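Local coordinates for protein putative acetyltransferase Sthe_0691 (Sphaerobacter thermophilus, PDB 3SHP) that probably transfers an acetyl group from acetyl-coenzyme A to an acceptor that remains unidentified, as expected of a GNAT-type acetyltransferase, at residues R17-D22 with L61-R66; A29-R34 with V73-I78; E48-D53 with G81-S86; E118-T123 with A166-V171. One frame throughout, in Å; residues are numbered along the deposited sequence. Where two conformers were deposited one is given.

Contact 1 of 4, residues R17-D22 with L61-R66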
loop_
_atom_site.group_PDB
_atom_site.type_symbol
_atom_site.label_atom_id
_atom_site.label_comp_id
_atom_site.label_asym_id
_atom_site.label_seq_id
_atom_site.Cartn_x
_atom_site.Cartn_y
_atom_site.Cartn_z
ATOM N N ARG A 17 -5.956 -33.745 -10.892
ATOM C CA ARG A 17 -7.327 -34.029 -10.497
ATOM C C ARG A 17 -7.941 -32.674 -10.154
ATOM O O ARG A 17 -7.228 -31.717 -9.974
ATOM C CB ARG A 17 -7.348 -34.939 -9.264
ATOM C CG ARG A 17 -6.499 -34.416 -8.046
ATOM C CD ARG A 17 -7.092 -34.901 -6.714
ATOM N NE ARG A 17 -6.292 -34.488 -5.563
ATOM C CZ ARG A 17 -6.378 -33.308 -4.937
ATOM N NH1 ARG A 17 -7.250 -32.370 -5.338
ATOM N NH2 ARG A 17 -5.573 -33.063 -3.895
ATOM N N ALA A 18 -9.259 -32.612 -10.059
ATOM C CA ALA A 18 -9.951 -31.385 -9.687
ATOM C C ALA A 18 -9.394 -30.847 -8.373
ATOM O O ALA A 18 -9.250 -31.589 -7.399
ATOM C CB ALA A 18 -11.477 -31.626 -9.592
HETATM N N MSE A 19 -9.008 -29.580 -8.368
HETATM C CA MSE A 19 -8.604 -28.913 -7.130
HETATM C C MSE A 19 -9.853 -28.731 -6.272
HETATM O O MSE A 19 -10.916 -28.361 -6.781
HETATM C CB MSE A 19 -7.960 -27.561 -7.430
HETATM C CG MSE A 19 -7.398 -26.876 -6.204
HETATM SE SE MSE A 19 -6.084 -25.607 -6.771
HETATM C CE MSE A 19 -5.131 -25.217 -5.122
ATOM N N VAL A 20 -9.722 -29.031 -4.984
ATOM C CA VAL A 20 -10.816 -28.914 -4.032
ATOM C C VAL A 20 -10.466 -27.868 -2.964
ATOM O O VAL A 20 -9.316 -27.451 -2.854
ATOM C CB VAL A 20 -11.156 -30.285 -3.392
ATOM C CG1 VAL A 20 -11.728 -31.237 -4.444
ATOM C CG2 VAL A 20 -9.926 -30.906 -2.680
ATOM N N GLU A 21 -11.472 -27.424 -2.216
ATOM C CA GLU A 21 -11.333 -26.347 -1.209
ATOM C C GLU A 21 -10.168 -26.564 -0.219
ATOM O O GLU A 21 -9.462 -25.614 0.145
ATOM C CB GLU A 21 -12.647 -26.170 -0.453
ATOM C CG GLU A 21 -13.768 -25.786 -1.382
ATOM C CD GLU A 21 -15.107 -25.625 -0.698
ATOM O OE1 GLU A 21 -15.361 -26.290 0.330
ATOM O OE2 GLU A 21 -15.933 -24.842 -1.228
ATOM N N ASP A 22 -9.999 -27.813 0.192
ATOM C CA ASP A 22 -8.890 -28.268 1.012
ATOM C C ASP A 22 -7.515 -27.885 0.416
ATOM O O ASP A 22 -6.659 -27.321 1.108
ATOM C CB ASP A 22 -8.975 -29.782 1.126
ATOM C CG ASP A 22 -8.441 -30.286 2.411
ATOM O OD1 ASP A 22 -9.089 -29.990 3.458
ATOM O OD2 ASP A 22 -7.392 -30.990 2.378
ATOM N N LEU A 61 -10.098 -25.567 -12.139
ATOM C CA LEU A 61 -8.823 -25.677 -11.476
ATOM C C LEU A 61 -8.454 -27.133 -11.282
ATOM O O LEU A 61 -9.236 -27.886 -10.705
ATOM C CB LEU A 61 -8.934 -25.042 -10.109
ATOM C CG LEU A 61 -8.579 -23.586 -9.996
ATOM C CD1 LEU A 61 -8.876 -23.161 -8.532
ATOM C CD2 LEU A 61 -7.124 -23.381 -10.371
ATOM N N LEU A 62 -7.265 -27.509 -11.750
ATOM C CA LEU A 62 -6.732 -28.823 -11.528
ATOM C C LEU A 62 -5.562 -28.711 -10.554
ATOM O O LEU A 62 -4.699 -27.837 -10.717
ATOM C CB LEU A 62 -6.257 -29.440 -12.846
ATOM C CG LEU A 62 -7.303 -29.672 -13.952
ATOM C CD1 LEU A 62 -6.647 -30.283 -15.171
ATOM C CD2 LEU A 62 -8.450 -30.579 -13.459
ATOM N N ALA A 63 -5.544 -29.566 -9.538
ATOM C CA ALA A 63 -4.388 -29.681 -8.676
ATOM C C ALA A 63 -3.339 -30.532 -9.350
ATOM O O ALA A 63 -3.661 -31.543 -10.001
ATOM C CB ALA A 63 -4.788 -30.331 -7.375
ATOM N N ILE A 64 -2.080 -30.157 -9.188
ATOM C CA ILE A 64 -1.005 -31.029 -9.648
ATOM C C ILE A 64 -0.465 -31.704 -8.387
ATOM O O ILE A 64 -0.045 -31.023 -7.439
ATOM C CB ILE A 64 0.085 -30.240 -10.357
ATOM C CG1 ILE A 64 -0.507 -29.454 -11.547
ATOM C CG2 ILE A 64 1.264 -31.165 -10.766
ATOM C CD1 ILE A 64 0.472 -28.395 -12.132
ATOM N N VAL A 65 -0.508 -33.033 -8.355
ATOM C CA VAL A 65 -0.253 -33.762 -7.115
ATOM C C VAL A 65 0.944 -34.671 -7.305
ATOM O O VAL A 65 0.977 -35.477 -8.229
ATOM C CB VAL A 65 -1.501 -34.601 -6.667
ATOM C CG1 VAL A 65 -1.239 -35.333 -5.357
ATOM C CG2 VAL A 65 -2.777 -33.738 -6.563
ATOM N N ARG A 66 1.943 -34.533 -6.432
ATOM C CA ARG A 66 3.100 -35.406 -6.502
ATOM C C ARG A 66 2.734 -36.762 -5.956
ATOM O O ARG A 66 2.302 -36.883 -4.814
ATOM C CB ARG A 66 4.301 -34.830 -5.748
ATOM C CG ARG A 66 5.590 -35.588 -5.999
ATOM C CD ARG A 66 6.802 -34.832 -5.509
ATOM N NE ARG A 66 6.653 -34.326 -4.137
ATOM C CZ ARG A 66 7.381 -33.342 -3.619
ATOM N NH1 ARG A 66 7.172 -32.959 -2.368
ATOM N NH2 ARG A 66 8.328 -32.759 -4.343
#
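The end of the antiparallel pairing between strands 14-18 and 58-66, in a sheet whose topology fits a GNAT-type acetyltransferase, forms this contact just before helix 21-26. R17 and A63 are a hydrogen-bonded pair: A63 N donates to R17 O over 2.8 Å, almost along the C=O axis (179° at the oxygen), whereas the return bond from R17 N to A63 O is weak at 3.3 Å. A18 and L62 follow as a non-hydrogen-bonded pair. Beyond them M19 N reaches L61 O at 2.9 Å in a nearly straight bond (168° at the hydrogen), although the donor stands above the carbonyl plane.

On the face shared by R17 and A63, CG of R17 takes the crowded position between backbone N and carbonyl carbon (chi1 53°), and the chain then runs extended to NE. One face of the guanidinium thereby rests on methyl groups, with R17 NE 3.7 Å from V65 CG2 and R17 NH1 3.8 Å from A63 CB. Its rotation is fixed by R17 NH1, which donates to A18 O at 3.0 Å with the oxygen in the guanidinium plane and also salt-bridges D23. An alanine here, lacking the guanidinium's bonds to A18 O and D23, would probably weaken the hold on helix 21-26 and thin the packing over V65. Further along, M19 and L61 lie side by side, their CB atoms 3.8 Å apart.

Both M19 and L61 also meet F31. L62 packs on V109 and W112 of helix 98-116, while the backbones of L62 and I64 bond to strand 72-80, placing strand 58-66 between two antiparallel neighbours.

Contact 2 of 4, residues A29-R34 with V73-I78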
loop_
_atom_site.group_PDB
_atom_site.type_symbol
_atom_site.label_atom_id
_atom_site.label_comp_id
_atom_site.label_asym_id
_atom_site.label_seq_id
_atom_site.Cartn_x
_atom_site.Cartn_y
_atom_site.Cartn_z
ATOM N N ALA A 29 -0.854 -19.620 1.284
ATOM C CA ALA A 29 0.353 -18.781 1.353
ATOM C C ALA A 29 0.844 -18.418 -0.055
ATOM O O ALA A 29 1.257 -17.286 -0.301
ATOM C CB ALA A 29 1.448 -19.485 2.148
ATOM N N TRP A 30 0.753 -19.356 -0.995
ATOM C CA TRP A 30 1.228 -19.060 -2.343
ATOM C C TRP A 30 0.157 -19.100 -3.427
ATOM O O TRP A 30 0.370 -18.579 -4.522
ATOM C CB TRP A 30 2.357 -20.005 -2.732
ATOM C CG TRP A 30 1.987 -21.450 -2.656
ATOM C CD1 TRP A 30 2.047 -22.242 -1.552
ATOM C CD2 TRP A 30 1.487 -22.276 -3.724
ATOM N NE1 TRP A 30 1.623 -23.514 -1.862
ATOM C CE2 TRP A 30 1.283 -23.564 -3.189
ATOM C CE3 TRP A 30 1.184 -22.046 -5.087
ATOM C CZ2 TRP A 30 0.801 -24.630 -3.958
ATOM C CZ3 TRP A 30 0.704 -23.106 -5.855
ATOM C CH2 TRP A 30 0.519 -24.387 -5.284
ATOM N N PHE A 31 -0.969 -19.742 -3.158
ATOM C CA PHE A 31 -1.958 -19.854 -4.215
ATOM C C PHE A 31 -3.048 -18.821 -4.044
ATOM O O PHE A 31 -3.723 -18.800 -3.028
ATOM C CB PHE A 31 -2.551 -21.241 -4.291
ATOM C CG PHE A 31 -3.582 -21.382 -5.376
ATOM C CD1 PHE A 31 -3.196 -21.471 -6.703
ATOM C CD2 PHE A 31 -4.947 -21.394 -5.065
ATOM C CE1 PHE A 31 -4.152 -21.586 -7.717
ATOM C CE2 PHE A 31 -5.918 -21.522 -6.075
ATOM C CZ PHE A 31 -5.510 -21.607 -7.406
ATOM N N ASP A 32 -3.219 -17.975 -5.052
ATOM C CA ASP A 32 -4.193 -16.907 -4.978
ATOM C C ASP A 32 -5.471 -17.472 -5.563
ATOM O O ASP A 32 -5.521 -17.805 -6.729
ATOM C CB ASP A 32 -3.706 -15.700 -5.778
ATOM C CG ASP A 32 -4.575 -14.470 -5.600
ATOM O OD1 ASP A 32 -5.604 -14.525 -4.897
ATOM O OD2 ASP A 32 -4.203 -13.414 -6.164
ATOM N N SER A 33 -6.487 -17.603 -4.727
ATOM C CA SER A 33 -7.783 -18.096 -5.146
ATOM C C SER A 33 -8.597 -17.087 -5.933
ATOM O O SER A 33 -9.587 -17.469 -6.571
ATOM C CB SER A 33 -8.584 -18.457 -3.916
ATOM O OG SER A 33 -8.164 -19.725 -3.483
ATOM N N ARG A 34 -8.213 -15.815 -5.879
ATOM C CA ARG A 34 -9.010 -14.799 -6.536
ATOM C C ARG A 34 -8.864 -14.947 -8.045
ATOM O O ARG A 34 -7.851 -15.466 -8.536
ATOM C CB ARG A 34 -8.623 -13.399 -6.058
ATOM C CG ARG A 34 -8.639 -13.221 -4.524
ATOM C CD ARG A 34 -8.006 -11.867 -4.165
ATOM N NE ARG A 34 -6.631 -11.786 -4.685
ATOM C CZ ARG A 34 -5.847 -10.718 -4.620
ATOM N NH1 ARG A 34 -6.283 -9.601 -4.057
ATOM N NH2 ARG A 34 -4.626 -10.765 -5.136
ATOM N N VAL A 73 1.626 -29.820 -5.474
ATOM C CA VAL A 73 2.819 -29.080 -5.839
ATOM C C VAL A 73 2.530 -27.931 -6.820
ATOM O O VAL A 73 3.415 -27.107 -7.130
ATOM C CB VAL A 73 3.925 -30.015 -6.392
ATOM C CG1 VAL A 73 4.297 -31.074 -5.351
ATOM C CG2 VAL A 73 3.488 -30.667 -7.743
ATOM N N GLY A 74 1.293 -27.855 -7.302
ATOM C CA GLY A 74 0.919 -26.748 -8.132
ATOM C C GLY A 74 -0.512 -26.854 -8.563
ATOM O O GLY A 74 -1.248 -27.732 -8.094
ATOM N N SER A 75 -0.907 -25.963 -9.465
ATOM C CA SER A 75 -2.258 -25.942 -9.976
ATOM C C SER A 75 -2.212 -25.571 -11.443
ATOM O O SER A 75 -1.261 -24.948 -11.919
ATOM C CB SER A 75 -3.099 -24.917 -9.211
ATOM O OG SER A 75 -2.581 -23.626 -9.428
ATOM N N CYS A 76 -3.233 -25.981 -12.168
ATOM C CA CYS A 76 -3.353 -25.589 -13.548
ATOM C C CYS A 76 -4.686 -24.878 -13.659
ATOM O O CYS A 76 -5.750 -25.493 -13.443
ATOM C CB CYS A 76 -3.292 -26.816 -14.460
ATOM S SG CYS A 76 -3.574 -26.367 -16.188
ATOM N N ARG A 77 -4.646 -23.592 -13.985
ATOM C CA ARG A 77 -5.890 -22.850 -14.149
ATOM C C ARG A 77 -6.349 -22.839 -15.601
ATOM O O ARG A 77 -5.611 -22.440 -16.495
ATOM C CB ARG A 77 -5.776 -21.428 -13.619
ATOM C CG ARG A 77 -7.151 -20.797 -13.520
ATOM C CD ARG A 77 -7.123 -19.353 -13.039
ATOM N NE ARG A 77 -6.695 -19.193 -11.655
ATOM C CZ ARG A 77 -7.504 -19.272 -10.595
ATOM N NH1 ARG A 77 -8.811 -19.546 -10.741
ATOM N NH2 ARG A 77 -7.000 -19.068 -9.373
ATOM N N ILE A 78 -7.569 -23.294 -15.837
ATOM C CA ILE A 78 -8.061 -23.381 -17.180
ATOM C C ILE A 78 -9.308 -22.515 -17.355
ATOM O O ILE A 78 -10.203 -22.525 -16.498
ATOM C CB ILE A 78 -8.428 -24.844 -17.547
ATOM C CG1 ILE A 78 -7.237 -25.792 -17.306
ATOM C CG2 ILE A 78 -8.902 -24.914 -18.997
ATOM C CD1 ILE A 78 -7.640 -27.278 -17.293
HETATM O O HOH W 1 -9.650 -19.850 -7.804
#
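Apolar packing joins the loop after helix 21-26 to strand 72-80 at W30. CH2 of its indole comes to 3.7 Å from G74 CA, at the classic beta bulge where V73 and G74 both face I64. Within the loop, F31 CB packs over one face of the W30 ring.

Aromatic-polar contacts come next. F31 has CG anti to the backbone N (chi1 180°), and its ring atoms CE1 and CZ meet S75 and R77. F31 CE1 is 3.1 Å from S75 OG, a tight approach, and this buried hydroxyl has no partner in the model. The R77 guanidinium and F31 ring planes are 9° apart, but the two side chains cross obliquely, R77 NH2 lying 3.5 Å from F31 CZ.

Polar links are indirect or local. A water donates to S33 O at 2.7 Å and accepts from R77 NH1 at 3.1 Å, bridging loop and strand. Within the loop, D32 OD1 accepts from R34 N, an Asx turn, and R34 grips the carboxylate side-on through NE and NH2, the latter 2.9 Å from D32 OD2.

R77 also packs on W59, a residue of the tartrate pocket. The loop is probably held largely by aromatic packing and the water bridge.

Contact 3 of 4, residues E48-D53 with G81-S86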
loop_
_atom_site.group_PDB
_atom_site.type_symbol
_atom_site.label_atom_id
_atom_site.label_comp_id
_atom_site.label_asym_id
_atom_site.label_seq_id
_atom_site.Cartn_x
_atom_site.Cartn_y
_atom_site.Cartn_z
ATOM N N GLU A 48 -13.486 -12.939 -32.591
ATOM C CA GLU A 48 -14.046 -12.859 -31.233
ATOM C C GLU A 48 -14.992 -14.000 -30.891
ATOM O O GLU A 48 -14.975 -14.513 -29.770
ATOM C CB GLU A 48 -14.788 -11.541 -31.038
ATOM C CG GLU A 48 -14.208 -10.684 -29.938
ATOM C CD GLU A 48 -14.776 -9.282 -29.946
ATOM O OE1 GLU A 48 -15.126 -8.774 -28.854
ATOM O OE2 GLU A 48 -14.874 -8.686 -31.043
ATOM N N LYS A 49 -15.808 -14.391 -31.870
ATOM C CA LYS A 49 -16.848 -15.408 -31.676
ATOM C C LYS A 49 -16.304 -16.712 -31.057
ATOM O O LYS A 49 -17.011 -17.386 -30.302
ATOM C CB LYS A 49 -17.629 -15.661 -32.979
ATOM C CG LYS A 49 -16.888 -16.501 -34.045
ATOM C CD LYS A 49 -17.687 -16.583 -35.373
ATOM C CE LYS A 49 -16.966 -17.456 -36.417
ATOM N NZ LYS A 49 -17.656 -17.513 -37.749
ATOM N N LEU A 50 -15.043 -17.042 -31.351
ATOM C CA LEU A 50 -14.414 -18.236 -30.790
ATOM C C LEU A 50 -14.457 -18.293 -29.262
ATOM O O LEU A 50 -14.510 -19.375 -28.691
ATOM C CB LEU A 50 -12.972 -18.366 -31.269
ATOM C CG LEU A 50 -12.739 -18.537 -32.769
ATOM C CD1 LEU A 50 -11.244 -18.500 -33.033
ATOM C CD2 LEU A 50 -13.363 -19.842 -33.303
ATOM N N GLN A 51 -14.449 -17.128 -28.615
ATOM C CA GLN A 51 -14.480 -17.053 -27.158
ATOM C C GLN A 51 -15.908 -17.208 -26.608
ATOM O O GLN A 51 -16.097 -17.676 -25.482
ATOM C CB GLN A 51 -13.878 -15.731 -26.677
ATOM C CG GLN A 51 -13.443 -15.722 -25.200
ATOM C CD GLN A 51 -12.254 -16.631 -24.943
ATOM O OE1 GLN A 51 -11.358 -16.757 -25.780
ATOM N NE2 GLN A 51 -12.252 -17.286 -23.792
ATOM N N GLY A 52 -16.902 -16.815 -27.406
ATOM C CA GLY A 52 -18.293 -16.826 -26.973
ATOM C C GLY A 52 -18.621 -15.775 -25.922
ATOM O O GLY A 52 -17.815 -14.882 -25.648
ATOM N N ASP A 53 -19.801 -15.903 -25.316
ATOM C CA ASP A 53 -20.285 -14.974 -24.281
ATOM C C ASP A 53 -19.671 -15.227 -22.883
ATOM O O ASP A 53 -19.419 -16.380 -22.506
ATOM C CB ASP A 53 -21.817 -15.029 -24.222
ATOM C CG ASP A 53 -22.467 -14.548 -25.527
ATOM O OD1 ASP A 53 -21.821 -13.761 -26.274
ATOM O OD2 ASP A 53 -23.618 -14.954 -25.813
ATOM N N GLY A 81 -13.682 -20.924 -23.317
ATOM C CA GLY A 81 -14.695 -20.140 -24.000
ATOM C C GLY A 81 -15.550 -21.104 -24.821
ATOM O O GLY A 81 -15.627 -22.293 -24.523
ATOM N N LYS A 82 -16.177 -20.621 -25.882
ATOM C CA LYS A 82 -16.999 -21.507 -26.695
ATOM C C LYS A 82 -16.170 -22.589 -27.382
ATOM O O LYS A 82 -16.485 -23.770 -27.273
ATOM C CB LYS A 82 -17.815 -20.714 -27.712
ATOM C CG LYS A 82 -18.813 -21.546 -28.493
ATOM C CD LYS A 82 -19.752 -20.647 -29.292
ATOM C CE LYS A 82 -18.999 -19.735 -30.296
ATOM N NZ LYS A 82 -19.821 -18.562 -30.820
ATOM N N GLN A 83 -15.118 -22.188 -28.079
ATOM C CA GLN A 83 -14.282 -23.135 -28.785
ATOM C C GLN A 83 -12.810 -23.018 -28.406
ATOM O O GLN A 83 -11.937 -23.443 -29.170
ATOM C CB GLN A 83 -14.471 -22.905 -30.275
ATOM C CG GLN A 83 -15.677 -23.687 -30.812
ATOM C CD GLN A 83 -16.370 -23.005 -31.952
ATOM O OE1 GLN A 83 -16.197 -21.802 -32.195
ATOM N NE2 GLN A 83 -17.193 -23.762 -32.657
ATOM N N THR A 84 -12.544 -22.422 -27.238
ATOM C CA THR A 84 -11.177 -22.117 -26.814
ATOM C C THR A 84 -10.882 -22.673 -25.440
ATOM O O THR A 84 -11.788 -22.822 -24.617
ATOM C CB THR A 84 -10.914 -20.598 -26.770
ATOM O OG1 THR A 84 -11.764 -19.996 -25.787
ATOM C CG2 THR A 84 -11.187 -19.948 -28.142
ATOM N N ALA A 85 -9.613 -22.992 -25.198
ATOM C CA ALA A 85 -9.150 -23.306 -23.862
ATOM C C ALA A 85 -7.860 -22.543 -23.630
ATOM O O ALA A 85 -6.954 -22.595 -24.464
ATOM C CB ALA A 85 -8.904 -24.779 -23.721
ATOM N N SER A 86 -7.804 -21.816 -22.515
ATOM C CA SER A 86 -6.647 -21.034 -22.127
ATOM C C SER A 86 -6.204 -21.503 -20.748
ATOM O O SER A 86 -7.038 -21.799 -19.894
ATOM C CB SER A 86 -7.007 -19.547 -22.098
ATOM O OG SER A 86 -7.518 -19.141 -23.358
HETATM O O HOH W 2 -10.429 -19.584 -23.499
#
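Two pairs of side chains crossing at about right angles carry this contact: L50 against Q83, and Q51 against T84. In the first, L50 CD2 touches Q83 OE1 at 3.6 Å, a methyl meeting an amide oxygen. In the second, Q51 starts with CG anti to the backbone N and bends at chi2 (68°), which brings its amide back across T84; T84 OG1 lies 3.3 Å from Q51 OE1, at best a weak bond whose proton is not settled. A water also links these groups, accepting from Q51 NE2, lying 2.7 Å from T84 OG1 and donating to S86 OG. The methyl of T84 packs against L50, with T84 CG2 3.4 Å from L50 O and also close to L50 CB. K82 kinks at chi3 so that NZ makes a weak bond to K49 O.

The backbones also meet directly. Q83 N donates to L50 O at 2.9 Å, nearly straight (165°), and K82 N gives a weak bond to Q51 O. Tightness shows at both glycines: a CB on G81 would come 2.5 Å from Q51 O, and one on G52, whose phi is 70°, would collide with K82 CB.

Residues 81-83 make the turn of the hairpin between strands 72-80 and 84-91, closed by G81 N donating to T84 O at 3.0 Å. Residues 49-52, the end of the 3-10 segment and the loop after it, pack on this turn. L50 and T84 both meet V121 of strand 121-127, parallel to strand 84-91, and L50 also meets V171.

Contact 4 of 4, residues E118-T123 with A166-V171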
loop_
_atom_site.group_PDB
_atom_site.type_symbol
_atom_site.label_atom_id
_atom_site.label_comp_id
_atom_site.label_asym_id
_atom_site.label_seq_id
_atom_site.Cartn_x
_atom_site.Cartn_y
_atom_site.Cartn_z
ATOM N N GLU A 118 -14.271 -29.928 -27.542
ATOM C CA GLU A 118 -14.356 -29.539 -28.954
ATOM C C GLU A 118 -13.714 -28.182 -29.255
ATOM O O GLU A 118 -14.387 -27.192 -29.547
ATOM C CB GLU A 118 -15.794 -29.644 -29.450
ATOM C CG GLU A 118 -16.270 -31.098 -29.499
ATOM C CD GLU A 118 -15.449 -31.969 -30.472
ATOM O OE1 GLU A 118 -15.999 -32.989 -30.935
ATOM O OE2 GLU A 118 -14.269 -31.626 -30.785
ATOM N N LEU A 119 -12.391 -28.167 -29.216
ATOM C CA LEU A 119 -11.644 -26.924 -29.224
ATOM C C LEU A 119 -11.038 -26.659 -30.578
ATOM O O LEU A 119 -10.557 -27.577 -31.242
ATOM C CB LEU A 119 -10.532 -26.982 -28.189
ATOM C CG LEU A 119 -10.971 -27.292 -26.775
ATOM C CD1 LEU A 119 -9.712 -27.471 -25.939
ATOM C CD2 LEU A 119 -11.863 -26.183 -26.208
ATOM N N LEU A 120 -11.075 -25.399 -30.984
ATOM C CA LEU A 120 -10.362 -24.964 -32.172
ATOM C C LEU A 120 -9.050 -24.274 -31.751
ATOM O O LEU A 120 -8.143 -24.141 -32.578
ATOM C CB LEU A 120 -11.255 -24.052 -33.040
ATOM C CG LEU A 120 -12.565 -24.732 -33.501
ATOM C CD1 LEU A 120 -13.471 -23.827 -34.361
ATOM C CD2 LEU A 120 -12.292 -26.059 -34.238
ATOM N N VAL A 121 -8.948 -23.872 -30.472
ATOM C CA VAL A 121 -7.775 -23.129 -29.955
ATOM C C VAL A 121 -7.410 -23.529 -28.528
ATOM O O VAL A 121 -8.279 -23.599 -27.642
ATOM C CB VAL A 121 -7.996 -21.598 -29.975
ATOM C CG1 VAL A 121 -6.689 -20.857 -29.773
ATOM C CG2 VAL A 121 -8.630 -21.156 -31.276
ATOM N N ILE A 122 -6.127 -23.817 -28.325
ATOM C CA ILE A 122 -5.541 -24.066 -27.007
ATOM C C ILE A 122 -4.413 -23.060 -26.836
ATOM O O ILE A 122 -3.582 -22.901 -27.742
ATOM C CB ILE A 122 -4.958 -25.504 -26.897
ATOM C CG1 ILE A 122 -6.045 -26.551 -27.167
ATOM C CG2 ILE A 122 -4.338 -25.748 -25.520
ATOM C CD1 ILE A 122 -5.546 -28.040 -27.140
ATOM N N THR A 123 -4.386 -22.398 -25.678
ATOM C CA THR A 123 -3.532 -21.246 -25.450
ATOM C C THR A 123 -2.904 -21.424 -24.058
ATOM O O THR A 123 -3.624 -21.572 -23.052
ATOM C CB THR A 123 -4.355 -19.919 -25.554
ATOM O OG1 THR A 123 -4.960 -19.819 -26.851
ATOM C CG2 THR A 123 -3.489 -18.682 -25.346
ATOM N N ALA A 166 -2.075 -23.993 -30.168
ATOM C CA ALA A 166 -2.439 -24.783 -31.326
ATOM C C ALA A 166 -3.787 -24.258 -31.782
ATOM O O ALA A 166 -4.724 -24.069 -30.973
ATOM C CB ALA A 166 -2.502 -26.254 -30.996
ATOM N N VAL A 167 -3.866 -23.990 -33.076
ATOM C CA VAL A 167 -5.061 -23.455 -33.684
ATOM C C VAL A 167 -5.460 -24.344 -34.871
ATOM O O VAL A 167 -4.687 -24.525 -35.822
ATOM C CB VAL A 167 -4.850 -21.996 -34.129
ATOM C CG1 VAL A 167 -6.098 -21.438 -34.840
ATOM C CG2 VAL A 167 -4.438 -21.103 -32.927
ATOM N N ASP A 168 -6.664 -24.903 -34.788
ATOM C CA ASP A 168 -7.239 -25.724 -35.846
ATOM C C ASP A 168 -7.152 -25.031 -37.208
ATOM O O ASP A 168 -7.405 -23.820 -37.307
ATOM C CB ASP A 168 -8.698 -26.052 -35.502
ATOM C CG ASP A 168 -9.320 -27.047 -36.458
ATOM O OD1 ASP A 168 -9.574 -26.659 -37.614
ATOM O OD2 ASP A 168 -9.575 -28.210 -36.050
ATOM N N PRO A 169 -6.790 -25.796 -38.265
ATOM C CA PRO A 169 -6.713 -25.275 -39.639
ATOM C C PRO A 169 -7.942 -24.447 -40.060
ATOM O O PRO A 169 -7.778 -23.400 -40.692
ATOM C CB PRO A 169 -6.610 -26.539 -40.497
ATOM C CG PRO A 169 -6.007 -27.565 -39.617
ATOM C CD PRO A 169 -6.284 -27.180 -38.175
ATOM N N LYS A 170 -9.147 -24.903 -39.696
ATOM C CA LYS A 170 -10.407 -24.221 -40.056
ATOM C C LYS A 170 -10.370 -22.717 -39.792
ATOM O O LYS A 170 -10.953 -21.938 -40.544
ATOM C CB LYS A 170 -11.587 -24.802 -39.284
ATOM C CG LYS A 170 -12.002 -26.193 -39.676
ATOM C CD LYS A 170 -12.858 -26.774 -38.566
ATOM C CE LYS A 170 -13.833 -27.779 -39.115
ATOM N NZ LYS A 170 -14.579 -28.404 -38.001
ATOM N N VAL A 171 -9.700 -22.323 -38.713
ATOM C CA VAL A 171 -9.585 -20.921 -38.327
ATOM C C VAL A 171 -8.540 -20.202 -39.187
ATOM O O VAL A 171 -8.871 -19.346 -40.011
ATOM C CB VAL A 171 -9.194 -20.780 -36.841
ATOM C CG1 VAL A 171 -9.309 -19.346 -36.414
ATOM C CG2 VAL A 171 -10.071 -21.668 -35.963
#
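The flat group here is the carboxylate of D168. One of its faces is covered by a methyl of L120, whose CD2 stands 3.8 Å from D168 CG; at the edge, D168 OD1 uses its anti lone pair to accept from K170 N at 2.8 Å, an Asx turn. CG of D168 lies anti to the backbone N (chi1 -173°), a torsion that puts the carboxylate beside L120. A second backbone bond, from V171 N to D168 O, tightens the turn, and V171 CG2 comes to 4.0 Å from L120 CB, so the leucine is flanked by D168 and V171. An alanine in place of D168, without the acceptor for K170 N and the carboxylate that lies against L120 CD2, would probably loosen both the turn and the packing there.

Antiparallel strand pairing continues from this point. D168 N donates to L120 O at 2.8 Å (168° at the hydrogen). V121 and V167 form a non-hydrogen-bonded pair with side chains on one face, V121 CG1 lying 3.9 Å from V167 CG2. I122 and A166 are the hydrogen-bonded pair on the other face: I122 N reaches A166 O at 3.0 Å, and A166 N reaches I122 O at 3.1 Å, both donors in the carbonyl planes.

I122 and A166 pack on R114 of helix 98-116, whereas V121 touches T84. Strand 121-127 thus lies between strand 157-167, antiparallel to it, and strand 84-91, parallel to it.

From the N terminus, the first segments of contacts 1, 2 and 3 follow one another before any second segment arrives, so the three loops they close cross. Contact 1 brings strand 14-18 to strand 58-66, contact 2 lays the loop after helix 21-26 on strand 72-80, and contact 3 sets residues 48-53 on the hairpin turn before strand 84-91. Contact 4 opens afterwards, in series, and returns the last strand to strand 121-127. Contacts 1 and 2 join through the backbone of L62 and C76; contacts 3 and 4 join through Q83 and L120, where helix 98-116 has completed a beta-alpha-beta crossover. Contacts 1 and 4 lie about 26 Å apart, centre to centre.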